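Local structure of nicotinate-nucleotide diphosphorylase (Carboxylating) (Streptococcus pyogenes GA06023, 5HUO) at residues 147-152 against 290-295; 162-167 against 188-193; 173-178 against 183-188; 223-228 against 267-272; 271-274 against 280-283. The protein catalyses the decarboxylating transfer of phosphoribose from 5-phospho-alpha-D-ribose 1-diphosphate to quinolinate, yielding nicotinate ribonucleotide for NAD(+) biosynthesis. One frame throughout, in Å; residues are numbered along the deposited sequence.

Contact 1 of 5, residues 147-152 against 290-295; sequences AAYVEA and VSSGSL. With SO4 (sulfate ion), chain I.
Tyr149 reaches from its helix across the turn at 292-295, and apolar contact with Leu295 contributes the largest share of the meeting. Methyl CD2 of Leu295 sits almost centrally over one face of the phenol ring, 3.7 Å from the ring centroid and 9° off the normal, a well-aligned CH-pi contact. The two side chains run in opposite directions as they pass. Leu295 CG lies anti to the carbonyl carbon (chi1 -69°); CD1 continues the extended chain, and the other methyl, CD2, meets the ring.

The far end of the ring meets the serines by van der Waals contact. Tyr149 CE2 lies 3.5 Å from Ser292 OG, which approaches obliquely, and Tyr149 OH is 3.6 Å from Ser294 CB. Helix 122-153 is thereby packed against the turn that follows strand 289-291, part of the parallel sheet of the alpha/beta-barrel domain of the NadC family, and leads into helix 294-297.

Polar interactions shape that turn. Ser292 OG accepts a weak capping bond from Ser294 N (3.4 Å) and also bonds to Ile274 O, which holds the hydroxyl between two backbone groups. Just beyond, Gly293 N bonds a sulfate ion, which His297 and Lys165 also hold.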
# COMPACT_ATOMS: atom_id res chain seq x y z
N ALA A 147 31.35 14.85 8.55
CA ALA A 147 32.57 14.83 9.37
C ALA A 147 33.65 15.73 8.83
O ALA A 147 34.30 16.45 9.58
CB ALA A 147 33.11 13.43 9.51
N ALA A 148 33.83 15.70 7.52
CA ALA A 148 34.84 16.54 6.86
C ALA A 148 34.53 18.04 7.03
O ALA A 148 35.43 18.86 7.21
CB ALA A 148 34.94 16.18 5.39
N TYR A 149 33.26 18.39 6.88
CA TYR A 149 32.84 19.77 7.04
C TYR A 149 33.10 20.25 8.46
O TYR A 149 33.56 21.36 8.69
CB TYR A 149 31.35 19.93 6.73
CG TYR A 149 31.02 20.21 5.25
CD1 TYR A 149 31.59 19.48 4.24
CD2 TYR A 149 30.11 21.21 4.88
CE1 TYR A 149 31.25 19.72 2.93
CE2 TYR A 149 29.78 21.44 3.58
CZ TYR A 149 30.36 20.71 2.61
OH TYR A 149 30.06 20.93 1.29
N VAL A 150 32.77 19.40 9.42
CA VAL A 150 32.98 19.77 10.82
C VAL A 150 34.45 20.10 11.07
O VAL A 150 34.76 21.09 11.70
CB VAL A 150 32.51 18.65 11.79
CG1 VAL A 150 33.06 18.86 13.19
CG2 VAL A 150 31.00 18.63 11.84
N GLU A 151 35.35 19.24 10.61
CA GLU A 151 36.76 19.46 10.76
C GLU A 151 37.24 20.73 10.05
O GLU A 151 37.94 21.52 10.62
CB GLU A 151 37.55 18.30 10.25
CG GLU A 151 39.04 18.58 10.40
CD GLU A 151 39.86 17.35 10.62
OE1 GLU A 151 39.48 16.26 10.10
OE2 GLU A 151 40.91 17.53 11.31
N ALA A 152 36.87 20.88 8.81
CA ALA A 152 37.19 22.08 8.05
C ALA A 152 36.79 23.39 8.76
O ALA A 152 37.48 24.40 8.70
CB ALA A 152 36.54 22.03 6.69
N VAL A 290 25.80 26.72 11.28
CA VAL A 290 25.69 26.88 9.85
C VAL A 290 25.00 25.69 9.24
O VAL A 290 24.97 24.59 9.82
CB VAL A 290 27.05 26.97 9.17
CG1 VAL A 290 27.81 28.15 9.73
CG2 VAL A 290 27.86 25.69 9.32
N SER A 291 24.44 25.89 8.06
CA SER A 291 23.72 24.78 7.34
C SER A 291 24.20 24.64 5.92
O SER A 291 24.51 25.64 5.24
CB SER A 291 22.18 24.97 7.39
OG SER A 291 21.77 26.13 6.63
N SER A 292 24.18 23.41 5.45
CA SER A 292 24.60 23.09 4.10
C SER A 292 23.70 22.03 3.42
O SER A 292 23.54 20.91 3.87
CB SER A 292 26.04 22.58 4.12
OG SER A 292 26.51 22.34 2.80
N GLY A 293 23.19 22.38 2.26
CA GLY A 293 22.48 21.41 1.41
C GLY A 293 23.36 20.33 0.79
O GLY A 293 22.89 19.25 0.50
N SER A 294 24.63 20.67 0.55
CA SER A 294 25.55 19.76 -0.17
C SER A 294 25.79 18.46 0.56
O SER A 294 26.05 17.42 -0.02
CB SER A 294 26.87 20.44 -0.39
OG SER A 294 26.66 21.63 -1.09
N LEU A 295 25.68 18.55 1.88
CA LEU A 295 25.86 17.35 2.72
C LEU A 295 24.93 16.22 2.31
O LEU A 295 25.30 15.04 2.42
CB LEU A 295 25.59 17.68 4.18
CG LEU A 295 26.63 18.59 4.83
CD1 LEU A 295 26.24 18.80 6.29
CD2 LEU A 295 28.01 17.98 4.73
S SO4 I . 23.07 24.86 -0.39
O1 SO4 I . 24.39 25.50 -0.49
O2 SO4 I . 22.86 24.48 1.00
O3 SO4 I . 22.05 25.85 -0.65
O4 SO4 I . 22.90 23.71 -1.32

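Contact 2 of 5, residues 162-167 against 188-193; sequences DTRKTT and FNLSDA. With SO4 (sulfate ion), chain J; SO4 (sulfate ion), chain I.
Arg164 lays its guanidinium beside Leu190, with methyl CD2 of the leucine over one face of the flat group. The approach is off-centre, toward the rim: Leu190 CD2 is 3.3 Å from Arg164 NH2 and 3.4 Å from Arg164 CZ. The two side chains cross at about a right angle. The stem passes the backbone of 188-189, with Arg164 CD 4.1 Å from Asn189 C; beyond CD the bend at chi3 (58°) turns the guanidinium to the leucine.

Around this apolar platform come the charged partners. Arg164 NH2 forms a salt bridge with Asp49 of the second subunit, while NH1 makes a weak bond to O4 of a sulfate ion at 3.5 Å, an anion also held by Arg187. Arg171 bridges the two segments from helix 171-180, bonding to Thr166 OG1 and to Phe188 O.

Further out, the backbone of 163-166 is folded by an ST turn, in which Lys165 N donates to Thr163 OG1 (3.1 Å, 160°), followed by an inverse gamma turn centred on Lys165. The extended lysine then points away from Arg164, and its NZ bonds O3 of a second sulfate at 2.9 Å.

Leu190 thus supports the guanidinium without competing for its N-H groups, which remain available to anions and to the neighbouring subunit. Cationic side chains gathered round two sulfates are consistent with a pocket for the phosphate and carboxylate groups of the substrates, built at a subunit interface.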
# COMPACT_ATOMS: atom_id res chain seq x y z
N ASP A 162 21.99 20.25 8.63
CA ASP A 162 21.54 19.87 7.31
C ASP A 162 20.31 20.67 6.91
O ASP A 162 19.96 21.66 7.54
CB ASP A 162 21.28 18.37 7.25
CG ASP A 162 20.31 17.89 8.29
OD1 ASP A 162 19.43 18.66 8.72
OD2 ASP A 162 20.44 16.72 8.71
N THR A 163 19.63 20.22 5.87
CA THR A 163 18.52 20.98 5.24
C THR A 163 17.43 20.02 4.73
O THR A 163 17.47 18.82 5.01
CB THR A 163 19.04 21.78 4.01
OG1 THR A 163 19.54 20.89 3.01
CG2 THR A 163 20.13 22.73 4.40
N ARG A 164 16.50 20.55 3.96
CA ARG A 164 15.49 19.74 3.30
C ARG A 164 15.87 19.37 1.91
O ARG A 164 15.06 18.91 1.13
CB ARG A 164 14.15 20.45 3.29
CG ARG A 164 13.39 20.27 4.58
CD ARG A 164 12.26 21.30 4.73
NE ARG A 164 11.29 21.24 3.62
CZ ARG A 164 11.08 22.25 2.79
NH1 ARG A 164 11.77 23.41 2.88
NH2 ARG A 164 10.19 22.13 1.86
N LYS A 165 17.12 19.64 1.54
CA LYS A 165 17.59 19.35 0.17
C LYS A 165 18.13 17.95 0.17
O LYS A 165 19.36 17.72 0.15
CB LYS A 165 18.63 20.35 -0.23
CG LYS A 165 18.06 21.75 -0.19
CD LYS A 165 19.00 22.73 -0.82
CE LYS A 165 18.50 24.13 -0.59
NZ LYS A 165 19.31 25.11 -1.42
N THR A 166 17.19 17.03 0.26
CA THR A 166 17.47 15.61 0.49
C THR A 166 16.95 14.76 -0.66
O THR A 166 16.20 15.20 -1.50
CB THR A 166 16.81 15.11 1.76
OG1 THR A 166 15.41 15.44 1.74
CG2 THR A 166 17.47 15.74 2.97
N THR A 167 17.42 13.55 -0.71
CA THR A 167 17.05 12.64 -1.81
C THR A 167 15.64 12.19 -1.53
O THR A 167 15.39 11.73 -0.44
CB THR A 167 17.96 11.39 -1.84
OG1 THR A 167 19.33 11.81 -1.89
CG2 THR A 167 17.66 10.59 -3.05
N PHE A 188 12.78 18.49 9.86
CA PHE A 188 12.55 17.43 8.94
C PHE A 188 11.65 17.79 7.78
O PHE A 188 11.56 17.09 6.79
CB PHE A 188 11.78 16.35 9.66
CG PHE A 188 11.85 15.02 9.00
CD1 PHE A 188 12.98 14.24 9.09
CD2 PHE A 188 10.80 14.59 8.21
CE1 PHE A 188 13.03 13.04 8.43
CE2 PHE A 188 10.87 13.42 7.49
CZ PHE A 188 11.98 12.63 7.62
N ASN A 189 10.89 18.84 7.97
CA ASN A 189 9.62 18.99 7.29
C ASN A 189 9.15 20.39 7.19
O ASN A 189 9.54 21.21 7.98
CB ASN A 189 8.59 18.33 8.19
CG ASN A 189 7.85 17.33 7.48
OD1 ASN A 189 7.93 17.29 6.29
ND2 ASN A 189 7.16 16.48 8.17
N LEU A 190 8.16 20.60 6.35
CA LEU A 190 7.40 21.88 6.38
C LEU A 190 6.42 21.97 7.55
O LEU A 190 6.01 23.04 7.90
CB LEU A 190 6.62 22.12 5.08
CG LEU A 190 7.52 22.37 3.87
CD1 LEU A 190 6.72 22.38 2.59
CD2 LEU A 190 8.29 23.68 4.03
N SER A 191 6.12 20.82 8.14
CA SER A 191 5.23 20.71 9.29
C SER A 191 5.93 20.85 10.65
O SER A 191 5.33 21.10 11.62
CB SER A 191 4.50 19.37 9.25
OG SER A 191 3.68 19.25 8.10
N ASP A 192 7.21 20.64 10.68
CA ASP A 192 8.04 20.62 11.93
C ASP A 192 8.18 21.94 12.61
O ASP A 192 8.26 22.03 13.81
CB ASP A 192 9.48 20.22 11.56
CG ASP A 192 9.77 18.82 11.86
OD1 ASP A 192 8.93 18.13 12.50
OD2 ASP A 192 10.88 18.40 11.48
N ALA A 193 8.38 22.95 11.80
CA ALA A 193 8.81 24.24 12.30
C ALA A 193 8.52 25.25 11.26
O ALA A 193 8.36 24.93 10.10
CB ALA A 193 10.31 24.25 12.62
S SO4 J . 15.13 24.24 5.19
O1 SO4 J . 16.37 25.03 5.40
O2 SO4 J . 15.15 23.03 6.05
O3 SO4 J . 13.88 24.95 5.51
O4 SO4 J . 15.10 23.93 3.75
S SO4 I . 23.07 24.86 -0.39
O1 SO4 I . 24.39 25.50 -0.49
O2 SO4 I . 22.86 24.48 1.00
O3 SO4 I . 22.05 25.85 -0.65
O4 SO4 I . 22.90 23.71 -1.32

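Contact 3 of 5, residues 173-178 against 183-188; sequences FEKYAV and GYNHRF. With SO4 (sulfate ion), chain J.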
# COMPACT_ATOMS: atom_id res chain seq x y z
N PHE A 173 16.96 8.73 6.45
CA PHE A 173 18.22 7.97 6.43
C PHE A 173 19.36 8.97 6.31
O PHE A 173 20.40 8.83 6.95
CB PHE A 173 18.31 6.98 5.24
CG PHE A 173 17.34 5.83 5.28
CD1 PHE A 173 16.06 5.98 4.86
CD2 PHE A 173 17.72 4.60 5.67
CE1 PHE A 173 15.16 4.92 4.90
CE2 PHE A 173 16.82 3.55 5.74
CZ PHE A 173 15.53 3.72 5.36
N GLU A 174 19.17 9.96 5.49
CA GLU A 174 20.18 10.99 5.27
C GLU A 174 20.35 11.84 6.52
O GLU A 174 21.44 12.16 6.92
CB GLU A 174 19.84 11.82 4.04
CG GLU A 174 19.84 10.95 2.79
CD GLU A 174 19.63 11.72 1.50
OE1 GLU A 174 19.05 12.85 1.52
OE2 GLU A 174 20.04 11.19 0.44
N LYS A 175 19.26 12.15 7.17
CA LYS A 175 19.32 12.94 8.42
C LYS A 175 20.15 12.17 9.41
O LYS A 175 20.91 12.75 10.19
CB LYS A 175 17.93 13.23 8.96
CG LYS A 175 17.14 14.18 8.04
CD LYS A 175 17.26 15.64 8.48
CE LYS A 175 16.69 16.57 7.42
NZ LYS A 175 16.68 17.99 7.85
N TYR A 176 19.95 10.85 9.44
CA TYR A 176 20.62 10.01 10.41
C TYR A 176 22.13 10.08 10.14
O TYR A 176 22.92 10.26 11.07
CB TYR A 176 20.08 8.56 10.35
CG TYR A 176 20.93 7.53 11.08
CD1 TYR A 176 20.97 7.50 12.48
CD2 TYR A 176 21.74 6.64 10.37
CE1 TYR A 176 21.78 6.59 13.15
CE2 TYR A 176 22.51 5.70 11.04
CZ TYR A 176 22.54 5.71 12.45
OH TYR A 176 23.36 4.85 13.10
N ALA A 177 22.51 9.88 8.88
CA ALA A 177 23.91 9.89 8.48
C ALA A 177 24.63 11.19 8.83
O ALA A 177 25.80 11.17 9.25
CB ALA A 177 24.02 9.71 6.98
N VAL A 178 23.96 12.30 8.66
CA VAL A 178 24.48 13.56 9.14
C VAL A 178 24.76 13.54 10.67
O VAL A 178 25.77 14.06 11.12
CB VAL A 178 23.52 14.71 8.82
CG1 VAL A 178 23.94 16.01 9.52
CG2 VAL A 178 23.43 14.91 7.31
N GLY A 183 27.19 15.89 12.68
CA GLY A 183 26.35 17.02 12.32
C GLY A 183 25.09 16.99 13.14
O GLY A 183 24.88 16.13 14.01
N TYR A 184 24.22 17.95 12.84
CA TYR A 184 22.90 18.11 13.49
C TYR A 184 21.79 18.23 12.47
O TYR A 184 21.97 18.69 11.36
CB TYR A 184 22.92 19.32 14.42
CG TYR A 184 23.79 19.11 15.61
CD1 TYR A 184 25.18 19.24 15.52
CD2 TYR A 184 23.25 18.74 16.83
CE1 TYR A 184 25.99 18.97 16.59
CE2 TYR A 184 24.06 18.49 17.93
CZ TYR A 184 25.42 18.60 17.80
OH TYR A 184 26.21 18.40 18.90
N ASN A 185 20.59 17.93 12.94
CA ASN A 185 19.37 18.01 12.11
C ASN A 185 18.60 19.29 12.24
O ASN A 185 18.18 19.71 13.32
CB ASN A 185 18.46 16.82 12.40
CG ASN A 185 19.08 15.47 12.02
OD1 ASN A 185 19.87 15.37 11.06
ND2 ASN A 185 18.72 14.44 12.73
N HIS A 186 18.29 19.85 11.09
CA HIS A 186 17.35 20.95 11.02
C HIS A 186 15.96 20.32 11.03
O HIS A 186 15.82 19.11 11.04
CB HIS A 186 17.63 21.76 9.74
CG HIS A 186 17.30 23.21 9.86
ND1 HIS A 186 16.05 23.66 10.25
CD2 HIS A 186 18.06 24.31 9.70
CE1 HIS A 186 16.07 24.97 10.34
NE2 HIS A 186 17.28 25.39 10.02
N ARG A 187 14.91 21.11 10.91
CA ARG A 187 13.56 20.55 10.71
C ARG A 187 13.51 19.54 9.60
O ARG A 187 14.20 19.67 8.54
CB ARG A 187 12.56 21.64 10.43
CG ARG A 187 12.72 22.35 9.11
CD ARG A 187 11.70 23.45 8.95
NE ARG A 187 11.85 24.10 7.65
CZ ARG A 187 10.88 24.74 7.01
NH1 ARG A 187 9.67 24.82 7.53
NH2 ARG A 187 11.12 25.29 5.83
N PHE A 188 12.78 18.49 9.86
CA PHE A 188 12.55 17.43 8.94
C PHE A 188 11.65 17.79 7.78
O PHE A 188 11.56 17.09 6.79
CB PHE A 188 11.78 16.35 9.66
CG PHE A 188 11.85 15.02 9.00
CD1 PHE A 188 12.98 14.24 9.09
CD2 PHE A 188 10.80 14.59 8.21
CE1 PHE A 188 13.03 13.04 8.43
CE2 PHE A 188 10.87 13.42 7.49
CZ PHE A 188 11.98 12.63 7.62
S SO4 J . 15.13 24.24 5.19
O1 SO4 J . 16.37 25.03 5.40
O2 SO4 J . 15.15 23.03 6.05
O3 SO4 J . 13.88 24.95 5.51
O4 SO4 J . 15.10 23.93 3.75
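Lys175 reaches from helix 171-180 along the loop 185-188, and nearly every part of it is in contact. Its CB lies against the amide end of Asn185, 4.0 Å from Asn185 CG, and the side chains cross at a slant. CG comes obliquely to the ring of Phe188, 4.3 Å from Phe188 CE1. The chain then bends at chi2 (-94°), which carries CD back past Asn185 and directs the otherwise extended tail along the loop. Lys175 CE passes 4.1 Å from Arg187 O. Lys175 NZ donates to Arg187 O at 3.1 Å from above the carbonyl plane, 52° out of it. A weak bond joins Lys175 NZ to His186 O at 3.5 Å. The strongest partner of the ammonium is Asp162, by a salt bridge, with Thr163 O also bonded, so that several oxygens from two loops grip the buried group.

One turn further along the helix, Val178 O accepts from Gly183 N (2.8 Å), and Val178 CG1 packs 3.8 Å from Gly183 CA.

Beyond the lysine, the loop turns its functional groups away from the helix. Arg187 meets O3 of a sulfate ion edge-on, in the guanidinium plane, through both NE and NH2, the latter at 2.8 Å. His186 ND1 accepts from Arg187 N in the plane of the imidazole, which, with the bond from NE2 to Glu269, restrains the rotation of the ring. A loop pinned to a helix, with arginine and histidine turned to an anion, is consistent with part of the substrate pocket of a quinolinate phosphoribosyltransferase.

Contact 4 of 5, residues 223-228 against 267-272; sequences MVEVEV and RIECSG. With SO4 (sulfate ion), chain H; SO4 (sulfate ion), chain G.
Glu225 and Glu269 bring their carboxylates together across the sheet, in the crowded part of the contact. Both chains are extended, with CG anti to the backbone N (chi1 -178° in Glu225 and 161° in Glu269), so each reaches far from its strand. They cross at about a right angle, the carboxylate planes turned 54° apart. The modelled closeness of their OE2 atoms is doubtful, and no bond can be drawn from it.

Such reach is needed because the strands are not neighbours. Strand 244-248 runs between them, and the nearest CA atoms, those of Glu225 and Arg267, are 9.1 Å apart. The close packing here comes from the surroundings: Met246 of the middle strand touches both acids, and Glu269 is positioned by Ser291 OG at its OE1 and by His186 NE2 at its OE2.

The other end is looser. Arg267 makes no contact with 223-228 and instead presents its guanidinium edge to two sulfate ions: Arg267 NE bonds O4 of one at 2.6 Å, and Arg267 NH2 bonds O3 of the other at 3.0 Å. Asp288 forms a salt bridge with NH1, and Met223 packs on Met223 of the third subunit.

Acidic side chains converging from separate parallel strands, with a histidine and a serine beside them and another sulfate close to Glu269, are consistent with the polar interior of the NadC-type alpha/beta barrel, next to its anion-binding pocket.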
# COMPACT_ATOMS: atom_id res chain seq x y z
N MET A 223 8.77 26.28 16.71
CA MET A 223 9.86 27.25 16.58
C MET A 223 9.68 28.05 15.32
O MET A 223 9.09 27.59 14.34
CB MET A 223 11.21 26.60 16.49
CG MET A 223 11.62 25.93 17.79
SD MET A 223 11.80 27.04 19.24
CE MET A 223 12.84 26.05 20.38
N VAL A 224 10.11 29.30 15.37
CA VAL A 224 9.97 30.20 14.24
C VAL A 224 11.32 30.72 13.90
O VAL A 224 12.05 31.26 14.76
CB VAL A 224 9.03 31.38 14.52
CG1 VAL A 224 9.08 32.42 13.40
CG2 VAL A 224 7.61 30.90 14.65
N GLU A 225 11.62 30.62 12.62
CA GLU A 225 12.87 31.11 12.05
C GLU A 225 12.56 32.07 10.91
O GLU A 225 11.56 31.95 10.24
CB GLU A 225 13.74 29.95 11.55
CG GLU A 225 15.07 30.37 10.97
CD GLU A 225 16.04 29.21 10.70
OE1 GLU A 225 15.77 28.07 11.06
OE2 GLU A 225 17.11 29.46 10.12
N VAL A 226 13.46 33.04 10.71
CA VAL A 226 13.35 33.99 9.60
C VAL A 226 14.65 34.09 8.85
O VAL A 226 15.69 34.31 9.47
CB VAL A 226 13.07 35.42 10.07
CG1 VAL A 226 13.06 36.35 8.89
CG2 VAL A 226 11.76 35.50 10.78
N GLU A 227 14.56 34.02 7.52
CA GLU A 227 15.70 34.30 6.62
C GLU A 227 15.79 35.77 6.32
O GLU A 227 14.84 36.37 5.87
CB GLU A 227 15.60 33.57 5.28
CG GLU A 227 15.44 32.05 5.35
CD GLU A 227 15.39 31.39 3.97
OE1 GLU A 227 15.26 32.15 2.94
OE2 GLU A 227 15.48 30.13 3.93
N VAL A 228 16.95 36.33 6.57
CA VAL A 228 17.19 37.76 6.51
C VAL A 228 18.42 38.07 5.66
O VAL A 228 19.47 37.46 5.84
CB VAL A 228 17.36 38.30 7.93
CG1 VAL A 228 17.71 39.76 7.95
CG2 VAL A 228 16.07 38.08 8.70
N ARG A 267 18.79 32.90 18.27
CA ARG A 267 19.84 32.00 17.76
C ARG A 267 20.19 32.40 16.34
O ARG A 267 19.36 32.93 15.63
CB ARG A 267 19.39 30.56 17.71
CG ARG A 267 19.07 29.96 19.03
CD ARG A 267 20.37 29.69 19.75
NE ARG A 267 20.11 29.11 21.04
CZ ARG A 267 21.00 28.98 22.02
NH1 ARG A 267 22.23 29.37 21.87
NH2 ARG A 267 20.63 28.42 23.17
N ILE A 268 21.45 32.21 15.98
CA ILE A 268 21.93 32.71 14.70
C ILE A 268 22.45 31.58 13.88
O ILE A 268 23.32 30.81 14.32
CB ILE A 268 23.00 33.80 14.82
CG1 ILE A 268 22.53 34.94 15.74
CG2 ILE A 268 23.36 34.36 13.44
CD1 ILE A 268 23.67 35.89 16.18
N GLU A 269 21.89 31.48 12.68
CA GLU A 269 22.30 30.50 11.66
C GLU A 269 22.89 31.25 10.47
O GLU A 269 22.32 32.26 10.07
CB GLU A 269 21.12 29.65 11.20
CG GLU A 269 21.30 28.91 9.85
CD GLU A 269 20.09 27.99 9.46
OE1 GLU A 269 20.20 27.16 8.52
OE2 GLU A 269 19.02 28.10 10.11
N CYS A 270 24.02 30.79 9.95
CA CYS A 270 24.49 31.26 8.68
C CYS A 270 24.23 30.20 7.65
O CYS A 270 24.44 29.03 7.87
CB CYS A 270 25.96 31.62 8.70
SG CYS A 270 26.31 33.19 9.53
N SER A 271 23.82 30.62 6.46
CA SER A 271 23.53 29.68 5.36
C SER A 271 23.75 30.29 4.00
O SER A 271 23.92 31.50 3.86
CB SER A 271 22.11 29.23 5.46
OG SER A 271 21.80 28.34 4.42
N GLY A 272 23.89 29.40 3.03
CA GLY A 272 24.16 29.77 1.63
C GLY A 272 25.64 29.90 1.24
O GLY A 272 26.42 30.58 1.94
S SO4 H . 17.32 27.64 22.72
O1 SO4 H . 18.18 26.52 22.26
O2 SO4 H . 17.40 27.88 24.20
O3 SO4 H . 15.93 27.37 22.25
O4 SO4 H . 17.77 28.88 22.08
S SO4 G . 23.09 27.63 25.90
O1 SO4 G . 24.54 27.44 26.12
O2 SO4 G . 22.38 27.78 27.20
O3 SO4 G . 22.91 28.84 25.06
O4 SO4 G . 22.55 26.44 25.21

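Contact 5 of 5, residues 271-274 against 280-283; sequences SGNI and SRFR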
# COMPACT_ATOMS: atom_id res chain seq x y z
N SER A 271 23.82 30.62 6.46
CA SER A 271 23.53 29.68 5.36
C SER A 271 23.75 30.29 4.00
O SER A 271 23.92 31.50 3.86
CB SER A 271 22.11 29.23 5.46
OG SER A 271 21.80 28.34 4.42
N GLY A 272 23.89 29.40 3.03
CA GLY A 272 24.16 29.77 1.63
C GLY A 272 25.64 29.90 1.24
O GLY A 272 26.42 30.58 1.94
N ASN A 273 25.99 29.27 0.11
CA ASN A 273 27.38 29.26 -0.40
C ASN A 273 28.32 28.73 0.68
O ASN A 273 29.25 29.42 1.11
CB ASN A 273 27.83 30.68 -0.87
CG ASN A 273 29.15 30.68 -1.68
OD1 ASN A 273 29.28 29.97 -2.70
ND2 ASN A 273 30.12 31.49 -1.25
N ILE A 274 27.99 27.54 1.19
CA ILE A 274 28.77 26.92 2.25
C ILE A 274 29.20 25.55 1.77
O ILE A 274 28.39 24.65 1.60
CB ILE A 274 28.01 26.77 3.58
CG1 ILE A 274 27.71 28.16 4.17
CG2 ILE A 274 28.84 25.91 4.55
CD1 ILE A 274 26.87 28.18 5.42
N SER A 280 35.37 27.36 6.51
CA SER A 280 36.37 27.81 7.53
C SER A 280 36.26 29.30 7.87
O SER A 280 36.64 29.73 8.95
CB SER A 280 37.76 27.49 7.05
OG SER A 280 37.96 28.11 5.79
N ARG A 281 35.66 30.07 6.97
CA ARG A 281 35.45 31.52 7.19
C ARG A 281 34.62 31.83 8.43
O ARG A 281 34.71 32.92 8.98
CB ARG A 281 34.81 32.21 5.96
CG ARG A 281 33.31 32.05 5.81
CD ARG A 281 32.68 32.91 4.71
NE ARG A 281 31.63 32.12 4.02
CZ ARG A 281 30.53 32.53 3.36
NH1 ARG A 281 29.73 31.58 2.82
NH2 ARG A 281 30.19 33.82 3.22
N PHE A 282 33.79 30.90 8.86
CA PHE A 282 32.93 31.10 10.02
C PHE A 282 33.66 30.82 11.31
O PHE A 282 33.14 31.07 12.39
CB PHE A 282 31.65 30.27 9.93
CG PHE A 282 30.88 30.53 8.68
CD1 PHE A 282 30.00 31.58 8.61
CD2 PHE A 282 31.05 29.72 7.59
CE1 PHE A 282 29.28 31.82 7.44
CE2 PHE A 282 30.34 29.94 6.42
CZ PHE A 282 29.46 30.99 6.34
N ARG A 283 34.87 30.28 11.23
CA ARG A 283 35.61 29.92 12.45
C ARG A 283 35.69 31.07 13.45
O ARG A 283 35.98 32.22 13.09
CB ARG A 283 37.01 29.45 12.14
CG ARG A 283 37.67 28.80 13.34
CD ARG A 283 39.04 28.29 12.96
NE ARG A 283 38.98 27.13 12.07
CZ ARG A 283 39.82 26.87 11.07
NH1 ARG A 283 40.81 27.68 10.79
NH2 ARG A 283 39.66 25.77 10.36
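Ile274 overlaps the far end of the Phe282 ring, its CG1 3.9 Å from Phe282 CE2 and its CD1 3.9 Å from Phe282 CZ. The approach is oblique, and the two side chains cross at a slant. With CG1 anti to the carbonyl carbon (chi1 -65°), the longer branch of the isoleucine is the one turned to the ring. Val290 of strand 289-291 touches both side chains, and Ile255 of helix 252-262 adds to the cover of the phenylalanine.

The two segments belong to the connection between the neighbouring parallel strands 267-271 and 289-291 of the barrel domain. Where a beta-alpha unit usually has a regular helix, this chain makes a loop with a 3-10 segment that reaches 282, whose end is marked by the bond from Arg283 N to Ser280 O (2.9 Å). Leaving the first strand, the backbone turns through two residues of positive phi, Gly272 and Asn273.

Toward the outer side of the hydrophobic pair lies Arg281. Its CG lies over one face of the Phe282 ring, and Phe282 CZ in turn lies over one face of the guanidinium, both offset toward the rim, before NH1 reaches the turn. There Arg281 NH1 stands 2.8 Å from Asn273 O and 3.6 Å from Gly272 O, both oxygens at the edge of the guanidinium and near its plane. The Asn273 amide is inclined steeply to that plane, at 71°, and is exposed.

Contacts 2 and 3 lie closest to the probable substrate pocket: their centres are 9 Å apart, they share Phe188, and Arg187 and, weakly, Arg164 bond one sulfate. A second sulfate joins Lys165 of contact 2 to Gly293 of contact 1. Contact 4 probably borders the same site through Glu269, whose OE1 lies 2.7 Å from Ser291 OG of contact 1, alongside His186 of contact 3. Contact 5 lies about 8 Å from contact 3 at the nearest atoms, yet Gly272 comes within about 5 Å of a sulfate. It shares Ser271 and Gly272 with contact 4, and Phe282 CE1 packs 3.6 Å from Cys270 CB.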